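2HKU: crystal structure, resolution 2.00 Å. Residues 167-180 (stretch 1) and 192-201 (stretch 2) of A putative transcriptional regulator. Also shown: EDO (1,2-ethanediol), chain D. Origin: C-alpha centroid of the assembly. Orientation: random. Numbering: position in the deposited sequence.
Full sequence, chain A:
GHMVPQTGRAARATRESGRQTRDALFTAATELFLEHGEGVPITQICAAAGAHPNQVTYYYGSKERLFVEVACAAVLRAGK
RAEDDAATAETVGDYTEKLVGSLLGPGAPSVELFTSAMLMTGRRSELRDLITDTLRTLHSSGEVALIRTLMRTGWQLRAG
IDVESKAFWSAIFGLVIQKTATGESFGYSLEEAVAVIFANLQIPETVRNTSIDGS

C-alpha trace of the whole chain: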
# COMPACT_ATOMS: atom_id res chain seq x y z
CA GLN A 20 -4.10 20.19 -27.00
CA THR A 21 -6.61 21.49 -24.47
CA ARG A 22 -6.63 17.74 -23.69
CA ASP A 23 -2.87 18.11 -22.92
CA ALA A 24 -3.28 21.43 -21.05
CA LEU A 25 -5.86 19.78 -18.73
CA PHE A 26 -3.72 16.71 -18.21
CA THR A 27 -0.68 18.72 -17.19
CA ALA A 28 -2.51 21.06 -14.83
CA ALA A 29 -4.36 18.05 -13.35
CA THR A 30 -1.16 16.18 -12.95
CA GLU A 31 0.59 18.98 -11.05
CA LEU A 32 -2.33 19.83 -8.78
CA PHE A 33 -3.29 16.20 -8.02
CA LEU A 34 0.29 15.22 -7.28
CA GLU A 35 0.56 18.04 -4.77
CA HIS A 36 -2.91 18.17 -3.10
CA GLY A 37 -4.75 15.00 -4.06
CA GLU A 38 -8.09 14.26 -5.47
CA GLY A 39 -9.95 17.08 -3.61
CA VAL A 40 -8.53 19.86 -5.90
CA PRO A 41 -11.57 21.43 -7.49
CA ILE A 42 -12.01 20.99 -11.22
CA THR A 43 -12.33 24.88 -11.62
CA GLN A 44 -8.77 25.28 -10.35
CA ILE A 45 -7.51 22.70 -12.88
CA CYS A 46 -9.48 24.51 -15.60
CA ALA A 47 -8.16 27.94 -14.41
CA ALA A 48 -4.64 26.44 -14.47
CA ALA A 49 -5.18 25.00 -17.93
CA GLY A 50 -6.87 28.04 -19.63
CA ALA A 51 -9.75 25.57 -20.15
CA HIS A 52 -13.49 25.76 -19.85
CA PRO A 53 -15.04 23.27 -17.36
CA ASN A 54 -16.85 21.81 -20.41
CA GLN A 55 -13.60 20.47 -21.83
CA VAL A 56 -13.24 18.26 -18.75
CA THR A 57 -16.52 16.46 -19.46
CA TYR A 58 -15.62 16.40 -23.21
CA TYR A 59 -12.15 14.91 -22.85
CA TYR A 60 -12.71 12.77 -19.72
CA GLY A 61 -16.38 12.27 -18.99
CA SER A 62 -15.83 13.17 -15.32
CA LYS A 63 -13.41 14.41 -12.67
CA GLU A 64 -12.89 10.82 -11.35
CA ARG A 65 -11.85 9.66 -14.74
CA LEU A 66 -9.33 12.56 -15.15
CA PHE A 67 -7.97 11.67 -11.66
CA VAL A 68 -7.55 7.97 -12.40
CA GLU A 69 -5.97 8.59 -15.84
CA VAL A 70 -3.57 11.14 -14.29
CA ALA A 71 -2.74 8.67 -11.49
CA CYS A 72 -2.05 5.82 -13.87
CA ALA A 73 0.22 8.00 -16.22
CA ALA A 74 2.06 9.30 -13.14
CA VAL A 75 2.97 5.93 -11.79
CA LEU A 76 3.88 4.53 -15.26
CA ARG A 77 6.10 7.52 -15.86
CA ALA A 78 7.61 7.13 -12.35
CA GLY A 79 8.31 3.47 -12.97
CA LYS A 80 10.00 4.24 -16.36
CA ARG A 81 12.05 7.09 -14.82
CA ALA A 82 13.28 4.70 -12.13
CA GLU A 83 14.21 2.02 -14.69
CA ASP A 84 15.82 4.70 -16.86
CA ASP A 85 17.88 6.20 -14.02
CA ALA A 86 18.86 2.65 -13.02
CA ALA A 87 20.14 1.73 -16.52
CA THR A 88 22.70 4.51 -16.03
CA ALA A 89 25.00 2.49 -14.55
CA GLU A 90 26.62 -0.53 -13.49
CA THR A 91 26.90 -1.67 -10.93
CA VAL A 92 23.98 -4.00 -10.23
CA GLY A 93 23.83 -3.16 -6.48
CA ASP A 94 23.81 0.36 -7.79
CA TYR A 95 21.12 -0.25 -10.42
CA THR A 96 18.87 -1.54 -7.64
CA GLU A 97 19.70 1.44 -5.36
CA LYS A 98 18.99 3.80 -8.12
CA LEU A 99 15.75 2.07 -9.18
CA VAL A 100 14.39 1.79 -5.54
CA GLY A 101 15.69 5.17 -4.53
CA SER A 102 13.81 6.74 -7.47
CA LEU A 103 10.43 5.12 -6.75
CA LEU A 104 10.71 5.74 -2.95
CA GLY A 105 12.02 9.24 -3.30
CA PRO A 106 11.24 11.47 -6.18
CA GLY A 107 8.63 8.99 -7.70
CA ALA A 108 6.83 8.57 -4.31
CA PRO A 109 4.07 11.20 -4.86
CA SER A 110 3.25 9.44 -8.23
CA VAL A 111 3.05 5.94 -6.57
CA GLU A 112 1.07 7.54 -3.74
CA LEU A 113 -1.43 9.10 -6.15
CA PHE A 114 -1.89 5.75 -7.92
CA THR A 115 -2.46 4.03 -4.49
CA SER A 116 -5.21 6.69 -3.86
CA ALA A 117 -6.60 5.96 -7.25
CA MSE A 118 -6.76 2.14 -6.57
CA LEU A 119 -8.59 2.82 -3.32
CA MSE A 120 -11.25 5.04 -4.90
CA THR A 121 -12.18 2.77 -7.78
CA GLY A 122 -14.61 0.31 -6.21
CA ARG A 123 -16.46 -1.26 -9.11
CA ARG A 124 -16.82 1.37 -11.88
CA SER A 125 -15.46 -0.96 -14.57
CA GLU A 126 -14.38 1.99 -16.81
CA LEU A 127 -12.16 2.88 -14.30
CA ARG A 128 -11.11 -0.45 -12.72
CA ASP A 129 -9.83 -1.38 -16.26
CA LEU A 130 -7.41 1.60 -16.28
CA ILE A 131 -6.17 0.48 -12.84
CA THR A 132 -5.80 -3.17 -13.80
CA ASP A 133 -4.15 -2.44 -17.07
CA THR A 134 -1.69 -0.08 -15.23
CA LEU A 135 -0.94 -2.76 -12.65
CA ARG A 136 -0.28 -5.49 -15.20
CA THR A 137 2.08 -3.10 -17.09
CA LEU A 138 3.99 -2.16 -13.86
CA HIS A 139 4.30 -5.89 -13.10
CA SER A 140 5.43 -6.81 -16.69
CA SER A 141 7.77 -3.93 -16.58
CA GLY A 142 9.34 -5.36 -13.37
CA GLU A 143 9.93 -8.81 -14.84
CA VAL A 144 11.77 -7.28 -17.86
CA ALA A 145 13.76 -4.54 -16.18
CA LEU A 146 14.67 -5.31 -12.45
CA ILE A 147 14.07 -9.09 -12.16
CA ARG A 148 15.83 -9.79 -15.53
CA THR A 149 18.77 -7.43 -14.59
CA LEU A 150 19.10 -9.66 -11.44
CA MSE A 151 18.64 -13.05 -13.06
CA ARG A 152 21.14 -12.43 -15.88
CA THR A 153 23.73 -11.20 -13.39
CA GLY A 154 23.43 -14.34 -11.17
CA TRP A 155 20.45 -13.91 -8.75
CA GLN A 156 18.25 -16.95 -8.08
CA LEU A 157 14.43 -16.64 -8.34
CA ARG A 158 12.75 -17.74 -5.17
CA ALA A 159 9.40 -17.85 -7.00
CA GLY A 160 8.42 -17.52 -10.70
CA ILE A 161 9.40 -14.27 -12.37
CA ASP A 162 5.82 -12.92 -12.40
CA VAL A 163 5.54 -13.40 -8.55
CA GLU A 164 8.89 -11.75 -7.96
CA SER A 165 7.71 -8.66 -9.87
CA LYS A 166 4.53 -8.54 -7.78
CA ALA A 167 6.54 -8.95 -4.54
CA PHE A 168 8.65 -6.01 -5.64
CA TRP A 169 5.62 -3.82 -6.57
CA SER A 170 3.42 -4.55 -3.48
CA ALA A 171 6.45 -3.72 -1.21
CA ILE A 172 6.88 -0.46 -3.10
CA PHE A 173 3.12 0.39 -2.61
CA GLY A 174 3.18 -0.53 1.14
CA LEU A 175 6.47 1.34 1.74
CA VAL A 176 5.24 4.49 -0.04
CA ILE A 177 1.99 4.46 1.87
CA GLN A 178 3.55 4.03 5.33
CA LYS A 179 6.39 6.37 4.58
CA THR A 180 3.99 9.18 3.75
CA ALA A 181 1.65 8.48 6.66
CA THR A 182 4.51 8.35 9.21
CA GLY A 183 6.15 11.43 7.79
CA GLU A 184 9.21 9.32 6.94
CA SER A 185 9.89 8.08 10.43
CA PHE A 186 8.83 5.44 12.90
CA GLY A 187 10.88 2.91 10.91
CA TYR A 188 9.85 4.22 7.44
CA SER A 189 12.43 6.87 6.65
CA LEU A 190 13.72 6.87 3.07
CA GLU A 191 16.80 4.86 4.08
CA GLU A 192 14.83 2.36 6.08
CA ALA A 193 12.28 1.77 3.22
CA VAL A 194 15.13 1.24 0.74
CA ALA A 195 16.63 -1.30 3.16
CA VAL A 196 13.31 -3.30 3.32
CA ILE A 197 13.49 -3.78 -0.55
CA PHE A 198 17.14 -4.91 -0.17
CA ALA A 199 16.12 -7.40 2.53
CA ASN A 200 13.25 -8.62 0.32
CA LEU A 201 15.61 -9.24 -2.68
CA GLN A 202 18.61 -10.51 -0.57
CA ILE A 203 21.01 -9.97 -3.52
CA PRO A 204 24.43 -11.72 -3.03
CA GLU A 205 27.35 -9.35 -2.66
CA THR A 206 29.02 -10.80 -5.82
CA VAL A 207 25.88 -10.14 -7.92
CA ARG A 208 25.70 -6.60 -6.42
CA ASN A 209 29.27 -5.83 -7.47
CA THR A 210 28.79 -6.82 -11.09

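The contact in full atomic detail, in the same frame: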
# COMPACT_ATOMS: atom_id res chain seq x y z
N ALA A 167 5.95 -9.13 -5.88
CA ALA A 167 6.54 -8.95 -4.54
C ALA A 167 7.29 -7.66 -4.47
O ALA A 167 7.23 -6.95 -3.45
CB ALA A 167 7.49 -10.14 -4.21
N PHE A 168 7.95 -7.30 -5.56
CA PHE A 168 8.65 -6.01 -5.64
C PHE A 168 7.58 -4.83 -5.63
O PHE A 168 7.64 -3.91 -4.84
CB PHE A 168 9.52 -5.89 -6.90
CG PHE A 168 10.18 -4.45 -7.05
CD1 PHE A 168 11.32 -4.13 -6.32
CD2 PHE A 168 9.62 -3.47 -7.88
CE1 PHE A 168 11.91 -2.82 -6.44
CE2 PHE A 168 10.13 -2.18 -8.05
CZ PHE A 168 11.29 -1.81 -7.27
N TRP A 169 6.62 -4.88 -6.53
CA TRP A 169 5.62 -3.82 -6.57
C TRP A 169 4.76 -3.64 -5.28
O TRP A 169 4.45 -2.53 -4.91
CB TRP A 169 4.76 -3.87 -7.86
CG TRP A 169 5.52 -3.12 -8.99
CD1 TRP A 169 6.22 -3.67 -10.04
CD2 TRP A 169 5.69 -1.71 -9.08
NE1 TRP A 169 6.84 -2.66 -10.77
CE2 TRP A 169 6.51 -1.45 -10.19
CE3 TRP A 169 5.26 -0.62 -8.28
CZ2 TRP A 169 6.89 -0.16 -10.54
CZ3 TRP A 169 5.62 0.67 -8.65
CH2 TRP A 169 6.36 0.89 -9.81
N SER A 170 4.24 -4.73 -4.71
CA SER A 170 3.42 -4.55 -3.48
C SER A 170 4.20 -4.03 -2.28
O SER A 170 3.67 -3.25 -1.53
CB SER A 170 2.77 -5.85 -3.09
OG SER A 170 3.77 -6.83 -3.04
N ALA A 171 5.49 -4.40 -2.17
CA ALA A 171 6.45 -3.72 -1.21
C ALA A 171 6.57 -2.19 -1.48
O ALA A 171 6.47 -1.35 -0.57
CB ALA A 171 7.89 -4.38 -1.27
N ILE A 172 6.85 -1.85 -2.75
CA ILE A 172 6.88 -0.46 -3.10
C ILE A 172 5.60 0.29 -2.66
O ILE A 172 5.71 1.31 -2.00
CB ILE A 172 7.23 -0.22 -4.62
CG1 ILE A 172 8.69 -0.69 -4.94
CG2 ILE A 172 6.96 1.22 -4.98
CD1 ILE A 172 9.84 0.20 -4.35
N PHE A 173 4.42 -0.22 -3.02
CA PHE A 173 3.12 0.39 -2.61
C PHE A 173 3.01 0.55 -1.10
O PHE A 173 2.76 1.66 -0.59
CB PHE A 173 1.93 -0.44 -3.14
CG PHE A 173 1.87 -0.52 -4.67
CD1 PHE A 173 2.26 0.55 -5.47
CD2 PHE A 173 1.39 -1.68 -5.27
CE1 PHE A 173 2.18 0.41 -6.91
CE2 PHE A 173 1.29 -1.84 -6.67
CZ PHE A 173 1.68 -0.84 -7.46
N GLY A 174 3.29 -0.53 -0.38
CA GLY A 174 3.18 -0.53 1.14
C GLY A 174 4.24 0.37 1.80
O GLY A 174 3.98 1.02 2.84
N LEU A 175 5.44 0.40 1.23
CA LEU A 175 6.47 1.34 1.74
C LEU A 175 6.14 2.80 1.47
O LEU A 175 6.29 3.65 2.36
CB LEU A 175 7.89 1.04 1.19
CG LEU A 175 8.39 -0.29 1.61
CD1 LEU A 175 9.47 -0.98 0.70
CD2 LEU A 175 8.81 -0.22 3.06
N VAL A 176 5.68 3.11 0.28
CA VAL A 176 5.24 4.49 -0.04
C VAL A 176 4.11 4.92 0.86
O VAL A 176 4.11 6.04 1.32
CB VAL A 176 4.80 4.72 -1.53
CG1 VAL A 176 4.10 6.09 -1.74
CG2 VAL A 176 6.05 4.65 -2.44
N ILE A 177 3.12 4.07 1.06
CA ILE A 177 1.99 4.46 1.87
C ILE A 177 2.42 4.77 3.33
O ILE A 177 2.04 5.80 3.90
CB ILE A 177 0.91 3.31 1.87
CG1 ILE A 177 0.25 3.27 0.47
CG2 ILE A 177 -0.15 3.70 2.89
CD1 ILE A 177 -0.46 1.92 0.09
N GLN A 178 3.17 3.88 3.94
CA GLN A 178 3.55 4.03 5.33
C GLN A 178 4.57 5.11 5.54
O GLN A 178 4.65 5.77 6.59
CB GLN A 178 4.19 2.77 5.79
CG GLN A 178 3.06 1.66 5.95
CD GLN A 178 3.63 0.40 6.35
OE1 GLN A 178 3.51 -0.04 7.53
NE2 GLN A 178 4.22 -0.30 5.40
N LYS A 179 5.44 5.23 4.56
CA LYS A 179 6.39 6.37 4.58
C LYS A 179 5.76 7.73 4.62
O LYS A 179 6.18 8.60 5.42
CB LYS A 179 7.46 6.18 3.48
CG LYS A 179 8.38 7.39 3.30
CD LYS A 179 9.79 6.92 2.79
CE LYS A 179 9.68 6.56 1.34
NZ LYS A 179 9.04 7.78 0.62
N THR A 180 4.71 7.93 3.82
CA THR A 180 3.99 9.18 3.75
C THR A 180 3.10 9.44 5.00
O THR A 180 3.09 10.56 5.58
CB THR A 180 3.13 9.22 2.46
OG1 THR A 180 2.78 10.58 2.17
CG2 THR A 180 1.80 8.44 2.64
N GLU A 192 15.39 3.56 5.57
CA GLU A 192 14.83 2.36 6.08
C GLU A 192 13.96 1.62 5.05
O GLU A 192 14.05 0.42 5.00
CB GLU A 192 14.03 2.64 7.33
CG GLU A 192 14.99 2.93 8.50
CD GLU A 192 14.22 3.51 9.67
OE1 GLU A 192 13.68 4.61 9.50
OE2 GLU A 192 14.07 2.79 10.67
N ALA A 193 13.19 2.36 4.27
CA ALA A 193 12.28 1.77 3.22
C ALA A 193 13.13 1.15 2.10
O ALA A 193 12.89 0.09 1.68
CB ALA A 193 11.38 2.79 2.70
N VAL A 194 14.22 1.84 1.66
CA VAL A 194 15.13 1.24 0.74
C VAL A 194 15.72 -0.07 1.25
O VAL A 194 15.79 -1.09 0.52
CB VAL A 194 16.23 2.29 0.31
CG1 VAL A 194 17.31 1.57 -0.43
CG2 VAL A 194 15.60 3.34 -0.58
N ALA A 195 16.10 -0.08 2.53
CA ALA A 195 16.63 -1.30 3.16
C ALA A 195 15.61 -2.47 3.22
O ALA A 195 15.98 -3.63 3.16
CB ALA A 195 17.16 -0.98 4.58
N VAL A 196 14.32 -2.17 3.34
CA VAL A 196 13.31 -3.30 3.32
C VAL A 196 13.39 -3.96 1.90
O VAL A 196 13.41 -5.17 1.79
CB VAL A 196 11.84 -2.78 3.63
CG1 VAL A 196 10.80 -3.74 3.15
CG2 VAL A 196 11.63 -2.41 5.20
N ILE A 197 13.46 -3.17 0.83
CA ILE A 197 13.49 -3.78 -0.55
C ILE A 197 14.77 -4.61 -0.69
O ILE A 197 14.69 -5.76 -1.10
CB ILE A 197 13.40 -2.76 -1.69
CG1 ILE A 197 12.07 -1.97 -1.72
CG2 ILE A 197 13.65 -3.45 -3.09
CD1 ILE A 197 10.81 -2.82 -2.04
N PHE A 198 15.93 -4.05 -0.27
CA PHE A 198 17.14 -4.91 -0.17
C PHE A 198 17.04 -6.22 0.62
O PHE A 198 17.57 -7.26 0.19
CB PHE A 198 18.37 -4.06 0.17
CG PHE A 198 18.83 -3.23 -0.99
CD1 PHE A 198 19.60 -3.83 -2.01
CD2 PHE A 198 18.49 -1.91 -1.11
CE1 PHE A 198 20.03 -3.11 -3.14
CE2 PHE A 198 18.89 -1.14 -2.24
CZ PHE A 198 19.67 -1.76 -3.25
N ALA A 199 16.39 -6.19 1.79
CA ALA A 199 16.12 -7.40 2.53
C ALA A 199 15.15 -8.32 1.83
O ALA A 199 15.28 -9.56 1.97
CB ALA A 199 15.61 -7.08 3.96
N ASN A 200 14.18 -7.76 1.08
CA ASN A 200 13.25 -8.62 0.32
C ASN A 200 13.97 -9.37 -0.82
O ASN A 200 13.63 -10.47 -1.13
CB ASN A 200 12.11 -7.78 -0.33
CG ASN A 200 11.09 -7.24 0.69
OD1 ASN A 200 10.27 -6.38 0.35
ND2 ASN A 200 11.14 -7.72 1.88
N LEU A 201 14.92 -8.69 -1.48
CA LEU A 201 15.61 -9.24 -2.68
C LEU A 201 16.79 -10.14 -2.28
O LEU A 201 17.09 -11.08 -3.00
CB LEU A 201 16.09 -8.10 -3.55
CG LEU A 201 14.94 -7.27 -4.17
CD1 LEU A 201 15.45 -6.03 -4.84
CD2 LEU A 201 14.20 -8.19 -5.15
C1 EDO D . 11.13 -2.64 -11.64
O1 EDO D . 11.79 -2.62 -12.94
C2 EDO D . 10.16 -1.49 -11.75
O2 EDO D . 9.07 -2.03 -12.54
O HOH W 1 10.21 -6.44 -2.56

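How do the two backbones lie against each other? Both stretches are helical, and their N-to-C directions differ by 160°, so they pack nearly antiparallel, with axes 10.4 Å apart at closest approach. The separation is not uniform at residue level: Leu 175 CA lies 6.0 Å from Ala 193 CA, whereas Ala 171 CA and Ile 197 CA are 7.1 Å apart. The small side chain of Ala 193 suits the closer point.

What fills the space between them? Ile 197 is the knob of the contact, its side chain seated among Phe 168, Ala 171, Ile 172 and Leu 175, one face of the first helix. Its CD1 reaches Ala 171 CB at 3.4 Å, Leu 175 CD1 at 3.6 Å and Ile 172 CD1 at 3.9 Å. Ala 171 points toward the second helix, and its lone methyl lets the isoleucine come close. Phe 168 starts sideways, but its t rotamer carries the ring inward, where Ile 197 CG2 meets the ring edge, 3.8 Å from CE1.

How does Leu 175 extend this packing? Pointing toward the second helix, Leu 175 places its CD1 3.9 Å from Val 196 CG1 and its CD2 4.0 Å from Ala 193 CB. Leu 175 and Ile 197 each have 78 Å² covered by the opposing stretch, out of 373 Å² buried in total over both sides.

Do polar groups join the helices? No direct hydrogen bond crosses between them, so the direct contact rests mainly on apolar packing. A water supplies a polar link, donating to Ala 167 O at 3.2 Å and to Asn 200 OD1 at 2.9 Å. Asn 200 suits this place because its side chain points toward the first helix and offers an acceptor; the same OD1 lies 3.5 Å from Ala 171 CB.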